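Local coordinates for protein putative antibiotic biosynthesis monooxygenase (Bacteroides thetaiotaomicron, PDB 3KKF) that is a putative antibiotic biosynthesis monooxygenase of the dimeric alpha-beta barrel superfamily that binds calcium ions and probably acts in oxidative chemistry, at residues 6-11 and 65-70; 31-36 and 73-78. All coordinates share one frame; numbering follows the deposited sequence.

Contact 1. Residues 6-11 and 65-70; sequences MVRLSR and AAYKSH. With ACT (acetate ion), chain D.
Met6 on strand 6-14 and Tyr67 on helix 64-71 bring the two backbones nearest, with their CA atoms 7.9 Å apart, and side chains span the gap. Met6 is modelled as selenomethionine. Its chain is extended, with CG anti to the backbone N (chi1 175°), and this carries the tip to the tyrosine. Met6 CE sits over the middle of the Tyr67 ring, 3.8 Å from the centroid. This is a CH-pi contact. Met6 SE lies oblique to the same ring and touches Tyr67 CB at 3.6 Å, a Met-aromatic contact.

Met6 CE also rests over one face of the Arg8 guanidinium, toward its rim. The guanidinium crosses Tyr67 at about a right angle, with the two planes 79° apart, and brings its edge to the hydroxyl. Arg8 NH1 is 3.2 Å from Tyr67 OH. A water joins the two groups: it accepts from Arg8 NH2 at 2.8 Å and is hydrogen-bonded to Tyr67 OH at 2.9 Å. It lies near the plane of both groups. A salt bridge from Arg8 NE to Glu59 also restrains the guanidinium.

One turn further along the helix, His70 NE2 donates to acetate OXT over 2.8 Å, with an N-H...O angle of 155°. The acetate probably comes from the crystallisation liquor. With a hexaethylene glycol near Tyr67, it is consistent with a pocket here. His70 ND1 is hydrogen-bonded to Glu37.

The contact is helix-on-sheet packing of the ferredoxin-like fold. Strand 6-14 lies between strands 54-61 and 87-97, and its Val7 and Leu9 pack on the second subunit. Tyr61 of strand 54-61 meets Tyr67 edge-to-face, and His70 reaches helix 19-36 and strand 40-48.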
HETATM    1  N   MSE A   6      13.625  -1.867  -1.496  1.00 11.23           N
HETATM    2  CA  MSE A   6      12.828  -2.750  -2.357  1.00 10.94           C
HETATM    3  C   MSE A   6      11.387  -2.578  -1.951  1.00 10.38           C
HETATM    4  O   MSE A   6      11.045  -2.857  -0.806  1.00 10.84           O
HETATM    5  CB  MSE A   6      13.239  -4.187  -2.180  1.00 11.65           C
HETATM    6  CG  MSE A   6      12.385  -5.154  -2.946  1.00 13.52           C
HETATM    7 SE   MSE A   6      12.910  -6.998  -2.666  0.75 16.61          SE
HETATM    8  CE  MSE A   6      11.193  -7.785  -3.094  1.00 17.87           C
ATOM      9  N   VAL A   7      10.564  -2.098  -2.863  1.00  9.59           N
ATOM     10  CA  VAL A   7       9.150  -1.866  -2.643  1.00  9.60           C
ATOM     11  C   VAL A   7       8.361  -2.807  -3.545  1.00  9.69           C
ATOM     12  O   VAL A   7       8.645  -2.923  -4.761  1.00 10.18           O
ATOM     13  CB  VAL A   7       8.775  -0.385  -2.926  1.00  9.87           C
ATOM     14  CG1 VAL A   7       7.289  -0.134  -2.680  1.00 11.42           C
ATOM     15  CG2 VAL A   7       9.624   0.564  -2.074  1.00 10.98           C
ATOM     16  N   ARG A   8       7.398  -3.501  -2.959  1.00 10.24           N
ATOM     17  CA  ARG A   8       6.593  -4.439  -3.691  1.00 10.84           C
ATOM     18  C   ARG A   8       5.176  -4.483  -3.143  1.00 10.46           C
ATOM     19  O   ARG A   8       4.939  -4.221  -1.952  1.00 11.35           O
ATOM     20  CB  ARG A   8       7.224  -5.845  -3.593  1.00 12.20           C
ATOM     21  CG  ARG A   8       6.630  -6.875  -4.555  1.00 14.47           C
ATOM     22  CD  ARG A   8       7.451  -8.171  -4.584  1.00 15.13           C
ATOM     23  NE  ARG A   8       7.262  -8.908  -3.340  1.00 15.79           N
ATOM     24  CZ  ARG A   8       7.829 -10.088  -3.087  1.00 17.41           C
ATOM     25  NH1 ARG A   8       8.604 -10.663  -3.994  1.00 16.77           N
ATOM     26  NH2 ARG A   8       7.599 -10.702  -1.927  1.00 18.00           N
ATOM     27  N   LEU A   9       4.223  -4.757  -4.017  1.00 10.57           N
ATOM     28  CA  LEU A   9       2.864  -5.066  -3.611  1.00 11.19           C
ATOM     29  C   LEU A   9       2.634  -6.530  -3.856  1.00 11.08           C
ATOM     30  O   LEU A   9       2.917  -7.046  -4.962  1.00 13.02           O
ATOM     31  CB  LEU A   9       1.806  -4.317  -4.422  1.00 11.94           C
ATOM     32  CG  LEU A   9       1.810  -2.827  -4.352  1.00 13.85           C
ATOM     33  CD1 LEU A   9       0.867  -2.241  -5.399  1.00 16.92           C
ATOM     34  CD2 LEU A   9       1.389  -2.378  -2.957  1.00 16.38           C
ATOM     35  N   SER A  10       2.196  -7.228  -2.839  1.00 11.16           N
ATOM     36  CA  SER A  10       1.710  -8.610  -3.001  1.00 11.53           C
ATOM     37  C   SER A  10       0.196  -8.559  -2.990  1.00 11.23           C
ATOM     38  O   SER A  10      -0.397  -7.990  -2.068  1.00 11.93           O
ATOM     39  CB  SER A  10       2.175  -9.545  -1.904  1.00 12.54           C
ATOM     40  OG  SER A  10       3.535  -9.827  -1.939  1.00 15.79           O
ATOM     41  N   ARG A  11      -0.435  -9.108  -4.011  1.00 11.16           N
ATOM     42  CA  ARG A  11      -1.910  -9.200  -4.079  0.50 12.20           C
ATOM     43  C   ARG A  11      -2.230 -10.672  -3.979  1.00 12.07           C
ATOM     44  O   ARG A  11      -1.725 -11.472  -4.775  1.00 13.10           O
ATOM     45  CB  ARG A  11      -2.467  -8.585  -5.361  0.50 13.27           C
ATOM     46  CG  ARG A  11      -2.444  -7.067  -5.380  0.50 16.43           C
ATOM     47  CD  ARG A  11      -2.845  -6.520  -6.713  0.50 20.21           C
ATOM     48  NE  ARG A  11      -4.074  -7.109  -7.225  0.50 22.99           N
ATOM     49  CZ  ARG A  11      -5.254  -6.497  -7.254  0.50 25.25           C
ATOM     50  NH1 ARG A  11      -5.375  -5.271  -6.799  0.50 26.18           N
ATOM     51  NH2 ARG A  11      -6.316  -7.120  -7.755  0.50 26.49           N
ATOM     52  N   ALA A  65      19.039  -7.732  -0.081  1.00 12.67           N
ATOM     53  CA  ALA A  65      19.660  -8.616   0.922  1.00 12.68           C
ATOM     54  C   ALA A  65      18.691  -8.837   2.082  1.00 12.23           C
ATOM     55  O   ALA A  65      18.543  -9.975   2.567  1.00 13.47           O
ATOM     56  CB  ALA A  65      20.982  -8.038   1.444  1.00 13.74           C
ATOM     57  N   ALA A  66      18.009  -7.768   2.525  1.00 11.93           N
ATOM     58  CA  ALA A  66      17.037  -7.883   3.615  1.00 11.24           C
ATOM     59  C   ALA A  66      15.882  -8.791   3.229  1.00 10.49           C
ATOM     60  O   ALA A  66      15.399  -9.581   4.035  1.00 10.61           O
ATOM     61  CB  ALA A  66      16.526  -6.495   4.064  1.00 12.26           C
ATOM     62  N   TYR A  67      15.411  -8.667   1.996  1.00 10.54           N
ATOM     63  CA  TYR A  67      14.337  -9.509   1.494  1.00 10.58           C
ATOM     64  C   TYR A  67      14.761 -10.999   1.463  1.00 10.98           C
ATOM     65  O   TYR A  67      14.040 -11.879   1.915  1.00 11.21           O
ATOM     66  CB  TYR A  67      13.893  -9.030   0.086  1.00 11.39           C
ATOM     67  CG  TYR A  67      12.926 -10.004  -0.553  1.00 11.64           C
ATOM     68  CD1 TYR A  67      11.649 -10.155  -0.062  1.00 14.57           C
ATOM     69  CD2 TYR A  67      13.316 -10.802  -1.621  1.00 13.72           C
ATOM     70  CE1 TYR A  67      10.771 -11.051  -0.613  1.00 16.10           C
ATOM     71  CE2 TYR A  67      12.442 -11.706  -2.180  1.00 15.97           C
ATOM     72  CZ  TYR A  67      11.161 -11.821  -1.667  1.00 16.27           C
ATOM     73  OH  TYR A  67      10.264 -12.719  -2.214  1.00 17.95           O
ATOM     74  N   LYS A  68      15.954 -11.270   0.925  1.00 11.44           N
ATOM     75  CA  LYS A  68      16.432 -12.641   0.854  0.50 11.99           C
ATOM     76  C   LYS A  68      16.606 -13.229   2.248  1.00 11.43           C
ATOM     77  O   LYS A  68      16.270 -14.401   2.467  1.00 12.60           O
ATOM     78  CB  LYS A  68      17.706 -12.764   0.009  0.50 12.85           C
ATOM     79  CG  LYS A  68      17.459 -12.502  -1.431  0.50 14.87           C
ATOM     80  CD  LYS A  68      16.340 -13.361  -1.969  0.50 18.26           C
ATOM     81  CE  LYS A  68      16.147 -13.154  -3.413  0.50 20.24           C
ATOM     82  NZ  LYS A  68      17.359 -13.535  -4.130  0.50 22.47           N
ATOM     83  N   SER A  69      17.074 -12.441   3.195  1.00 10.95           N
ATOM     84  CA  SER A  69      17.188 -12.926   4.571  1.00 11.12           C
ATOM     85  C   SER A  69      15.775 -13.237   5.165  1.00 10.44           C
ATOM     86  O   SER A  69      15.567 -14.276   5.818  1.00 10.93           O
ATOM     87  CB  SER A  69      17.912 -11.906   5.451  1.00 11.61           C
ATOM     88  OG  SER A  69      18.077 -12.384   6.781  1.00 12.39           O
ATOM     89  N   HIS A  70      14.828 -12.336   4.920  1.00  9.73           N
ATOM     90  CA  HIS A  70      13.462 -12.499   5.394  1.00  9.82           C
ATOM     91  C   HIS A  70      12.822 -13.830   4.956  1.00  9.95           C
ATOM     92  O   HIS A  70      12.217 -14.535   5.783  1.00 10.45           O
ATOM     93  CB  HIS A  70      12.611 -11.314   4.898  1.00  9.71           C
ATOM     94  CG  HIS A  70      11.149 -11.449   5.177  1.00  9.76           C
ATOM     95  ND1 HIS A  70      10.626 -11.425   6.453  1.00  9.66           N
ATOM     96  CD2 HIS A  70      10.087 -11.588   4.334  1.00 10.01           C
ATOM     97  CE1 HIS A  70       9.317 -11.560   6.373  1.00 10.84           C
ATOM     98  NE2 HIS A  70       8.966 -11.655   5.104  1.00 11.10           N
TER
HETATM   99  C   ACT D 203       5.311 -11.650   4.046  1.00 18.47           C
HETATM  100  O   ACT D 203       5.640 -11.784   2.869  1.00 19.14           O
HETATM  101  OXT ACT D 203       6.194 -11.773   4.896  1.00 17.38           O
HETATM  102  CH3 ACT D 203       3.919 -11.334   4.426  1.00 19.13           C
HETATM  103  O   HOH W   1       8.015 -13.052  -0.409  1.00 24.78           O

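Contact 2. Residues 31-36 and 73-78; sequences EVSMRL and TPHFKK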
ATOM      1  N   GLU A  31       3.949  -9.620  12.562  1.00 10.62           N
ATOM      2  CA  GLU A  31       4.363  -9.140  13.889  1.00 11.28           C
ATOM      3  C   GLU A  31       5.780  -9.573  14.219  1.00 11.11           C
ATOM      4  O   GLU A  31       6.591  -8.763  14.699  1.00 11.34           O
ATOM      5  CB  GLU A  31       3.418  -9.647  14.976  1.00 12.23           C
ATOM      6  CG  GLU A  31       2.038  -9.003  14.992  1.00 14.25           C
ATOM      7  CD  GLU A  31       1.029  -9.751  15.899  1.00 18.84           C
ATOM      8  OE1 GLU A  31       1.272 -10.943  16.230  1.00 21.34           O
ATOM      9  OE2 GLU A  31      -0.013  -9.149  16.240  1.00 22.96           O
ATOM     10  N   VAL A  32       6.101 -10.843  13.964  1.00 10.63           N
ATOM     11  CA  VAL A  32       7.458 -11.347  14.250  1.00 10.91           C
ATOM     12  C   VAL A  32       8.490 -10.641  13.353  1.00 10.06           C
ATOM     13  O   VAL A  32       9.563 -10.239  13.820  1.00 11.13           O
ATOM     14  CB  VAL A  32       7.543 -12.912  14.100  1.00 11.58           C
ATOM     15  CG1 VAL A  32       8.983 -13.389  14.258  1.00 12.71           C
ATOM     16  CG2 VAL A  32       6.596 -13.622  15.129  1.00 12.90           C
ATOM     17  N   SER A  33       8.162 -10.469  12.068  1.00 10.07           N
ATOM     18  CA  SER A  33       9.101  -9.820  11.131  1.00 10.02           C
ATOM     19  C   SER A  33       9.391  -8.389  11.548  1.00 10.17           C
ATOM     20  O   SER A  33      10.567  -7.960  11.587  1.00 10.63           O
ATOM     21  CB  SER A  33       8.542  -9.821   9.708  1.00 10.13           C
ATOM     22  OG  SER A  33       8.300 -11.120   9.219  1.00 10.96           O
HETATM   23  N   MSE A  34       8.345  -7.641  11.908  1.00 10.49           N
HETATM   24  CA  MSE A  34       8.528  -6.266  12.321  1.00 11.09           C
HETATM   25  C   MSE A  34       9.379  -6.196  13.598  1.00 11.39           C
HETATM   26  O   MSE A  34      10.258  -5.331  13.731  1.00 12.58           O
HETATM   27  CB  MSE A  34       7.185  -5.560  12.541  1.00 11.68           C
HETATM   28  CG  MSE A  34       6.370  -5.365  11.275  1.00 11.89           C
HETATM   29 SE   MSE A  34       7.170  -4.188   9.998  0.75 13.53          SE
HETATM   30  CE  MSE A  34       6.938  -2.486  10.887  1.00 13.31           C
ATOM     31  N   ARG A  35       9.148  -7.117  14.524  1.00 11.60           N
ATOM     32  CA  ARG A  35       9.855  -7.177  15.801  0.50 12.27           C
ATOM     33  C   ARG A  35      11.333  -7.540  15.680  1.00 12.00           C
ATOM     34  O   ARG A  35      12.186  -6.980  16.361  1.00 12.52           O
ATOM     35  CB  ARG A  35       9.164  -8.256  16.695  0.50 12.68           C
ATOM     36  CG  ARG A  35       9.808  -8.515  18.111  0.50 13.22           C
ATOM     37  CD  ARG A  35       9.066  -9.634  18.873  0.50 15.04           C
ATOM     38  N   LEU A  36      11.623  -8.519  14.830  1.00 11.55           N
ATOM     39  CA  LEU A  36      12.960  -9.097  14.748  1.00 12.13           C
ATOM     40  C   LEU A  36      13.888  -8.644  13.651  1.00 12.17           C
ATOM     41  O   LEU A  36      15.108  -8.782  13.804  1.00 14.03           O
ATOM     42  CB  LEU A  36      12.834 -10.631  14.604  1.00 12.70           C
ATOM     43  CG  LEU A  36      12.157 -11.459  15.685  1.00 14.60           C
ATOM     44  CD1 LEU A  36      12.333 -12.941  15.344  1.00 16.29           C
ATOM     45  CD2 LEU A  36      12.725 -11.151  17.056  1.00 16.89           C
ATOM     46  N   THR A  73      13.840 -16.954   6.951  1.00 11.38           N
ATOM     47  CA  THR A  73      13.577 -17.030   8.393  1.00 11.31           C
ATOM     48  C   THR A  73      12.580 -18.154   8.769  1.00 11.30           C
ATOM     49  O   THR A  73      11.690 -18.519   7.959  1.00 12.15           O
ATOM     50  CB  THR A  73      13.020 -15.719   8.964  1.00 11.03           C
ATOM     51  OG1 THR A  73      11.728 -15.465   8.409  1.00 11.21           O
ATOM     52  CG2 THR A  73      13.948 -14.555   8.754  1.00 10.95           C
ATOM     53  N   PRO A  74      12.707 -18.702  10.003  1.00 11.87           N
ATOM     54  CA  PRO A  74      11.740 -19.705  10.406  1.00 11.95           C
ATOM     55  C   PRO A  74      10.302 -19.166  10.447  1.00 11.75           C
ATOM     56  O   PRO A  74       9.357 -19.912  10.147  1.00 12.61           O
ATOM     57  CB  PRO A  74      12.221 -20.111  11.790  1.00 12.70           C
ATOM     58  CG  PRO A  74      13.667 -19.874  11.762  1.00 13.20           C
ATOM     59  CD  PRO A  74      13.843 -18.638  10.950  1.00 12.26           C
ATOM     60  N   HIS A  75      10.119 -17.902  10.811  1.00 11.86           N
ATOM     61  CA  HIS A  75       8.762 -17.359  10.873  1.00 11.53           C
ATOM     62  C   HIS A  75       8.145 -17.224   9.469  1.00 11.40           C
ATOM     63  O   HIS A  75       6.981 -17.530   9.281  1.00 11.29           O
ATOM     64  CB  HIS A  75       8.678 -16.067  11.699  1.00 11.45           C
ATOM     65  CG  HIS A  75       9.606 -14.983  11.274  1.00 11.29           C
ATOM     66  ND1 HIS A  75      10.916 -14.897  11.721  1.00 11.78           N
ATOM     67  CD2 HIS A  75       9.408 -13.909  10.477  1.00 10.89           C
ATOM     68  CE1 HIS A  75      11.475 -13.812  11.220  1.00 11.60           C
ATOM     69  NE2 HIS A  75      10.581 -13.194  10.463  1.00 11.56           N
ATOM     70  N   PHE A  76       8.916 -16.772   8.481  1.00 11.26           N
ATOM     71  CA  PHE A  76       8.394 -16.741   7.116  1.00 11.89           C
ATOM     72  C   PHE A  76       8.059 -18.168   6.654  1.00 11.91           C
ATOM     73  O   PHE A  76       7.023 -18.390   6.033  1.00 12.83           O
ATOM     74  CB  PHE A  76       9.378 -16.094   6.134  1.00 11.95           C
ATOM     75  CG  PHE A  76       8.834 -16.016   4.750  1.00 12.16           C
ATOM     76  CD1 PHE A  76       7.891 -15.061   4.426  1.00 11.55           C
ATOM     77  CD2 PHE A  76       9.184 -16.962   3.794  1.00 12.41           C
ATOM     78  CE1 PHE A  76       7.349 -15.008   3.165  1.00 12.89           C
ATOM     79  CE2 PHE A  76       8.631 -16.905   2.515  1.00 13.64           C
ATOM     80  CZ  PHE A  76       7.718 -15.926   2.218  1.00 13.71           C
ATOM     81  N   LYS A  77       8.930 -19.130   6.959  1.00 12.85           N
ATOM     82  CA  LYS A  77       8.732 -20.567   6.594  0.50 13.59           C
ATOM     83  C   LYS A  77       7.406 -21.103   7.147  1.00 13.65           C
ATOM     84  O   LYS A  77       6.661 -21.805   6.464  1.00 13.53           O
ATOM     85  CB  LYS A  77       9.906 -21.425   7.164  0.50 14.17           C
ATOM     86  CG  LYS A  77       9.851 -22.985   6.852  0.50 16.02           C
ATOM     87  CD  LYS A  77      10.972 -23.760   7.623  0.50 17.78           C
ATOM     88  CE  LYS A  77      11.197 -25.176   7.094  0.50 19.59           C
ATOM     89  NZ  LYS A  77      11.950 -25.180   5.797  0.50 21.24           N
ATOM     90  N   LYS A  78       7.156 -20.800   8.412  1.00 12.71           N
ATOM     91  CA  LYS A  78       5.918 -21.274   9.066  1.00 12.40           C
ATOM     92  C   LYS A  78       4.703 -20.751   8.284  1.00 12.11           C
ATOM     93  O   LYS A  78       3.774 -21.498   8.005  1.00 12.36           O
ATOM     94  CB  LYS A  78       5.837 -20.782  10.519  1.00 12.56           C
ATOM     95  CG  LYS A  78       4.499 -21.148  11.198  1.00 12.53           C
ATOM     96  CD  LYS A  78       4.411 -20.711  12.600  1.00 12.47           C
ATOM     97  CE  LYS A  78       3.046 -21.078  13.178  1.00 12.96           C
ATOM     98  NZ  LYS A  78       2.845 -20.599  14.565  1.00 14.63           N
TER
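His75 joins two nearly antiparallel helices of the ferredoxin-like alpha+beta fold, the building block of the dimeric alpha-beta barrel. The axes of the short helical segments 31-36 and 74-78 run at 169° to each other and come within 10.0 Å. His75 has the largest buried area of the contact and meets Val32 and Ser33.

Val32 CG1 lies over one face of the His75 ring, 3.6 Å from its centroid. It is shifted toward the CG and ND1 side and comes to 3.4 Å from His75 CG. This is a CH-pi contact made by a single methyl. CG1 is anti to the backbone N of Val32, which turns that branch toward the histidine. Leu36 adds a looser apolar touch through CD1.

Ser33 comes to the ring from its edge. Its OG stands near the ring plane, 3.3 Å from both His75 CD2 and His75 NE2. The serine hydroxyl is hydrogen-bonded to the main-chain oxygen of Glu29, one turn earlier in its own helix. His75 NE2 has its hydrogen bond with Glu37. The imidazole is therefore held by a hydrogen bond to the residue that follows helix 19-36, as well as by packing on the helix.

The other face of the ring is covered from within its own segment. With chi1 at 55°, His75 CG falls between the backbone N and the carbonyl carbon, and the ring folds back over the start of its helix. Thr73 is the N-cap there. Its OG1 sits 3.2 Å above the centre of the His75 ring plane. That same Thr73 OG1 accepts from Phe76 N at 3.1 Å, with an N-H...O angle of 160°.

In the fold
The centres of contact 1 and contact 2 lie about 13 Å apart. Their segments alternate along the chain: 6-11, 31-36, 65-70, 73-78. Strand 6-14 leads into helix 19-36, and helix 64-71 leads into helix 74-83. Contact 1 sets a helix against the sheet, whereas contact 2 sets helix against helix. They touch directly, with His70 CE1 3.1 Å from Ser33 OG. Glu37 is a partner of both His70 and His75, so one carboxylate links the two contacts. All four segments belong to the antibiotic biosynthesis monooxygenase domain family. Both contacts also reach the second subunit, consistent with a fold built as a dimer.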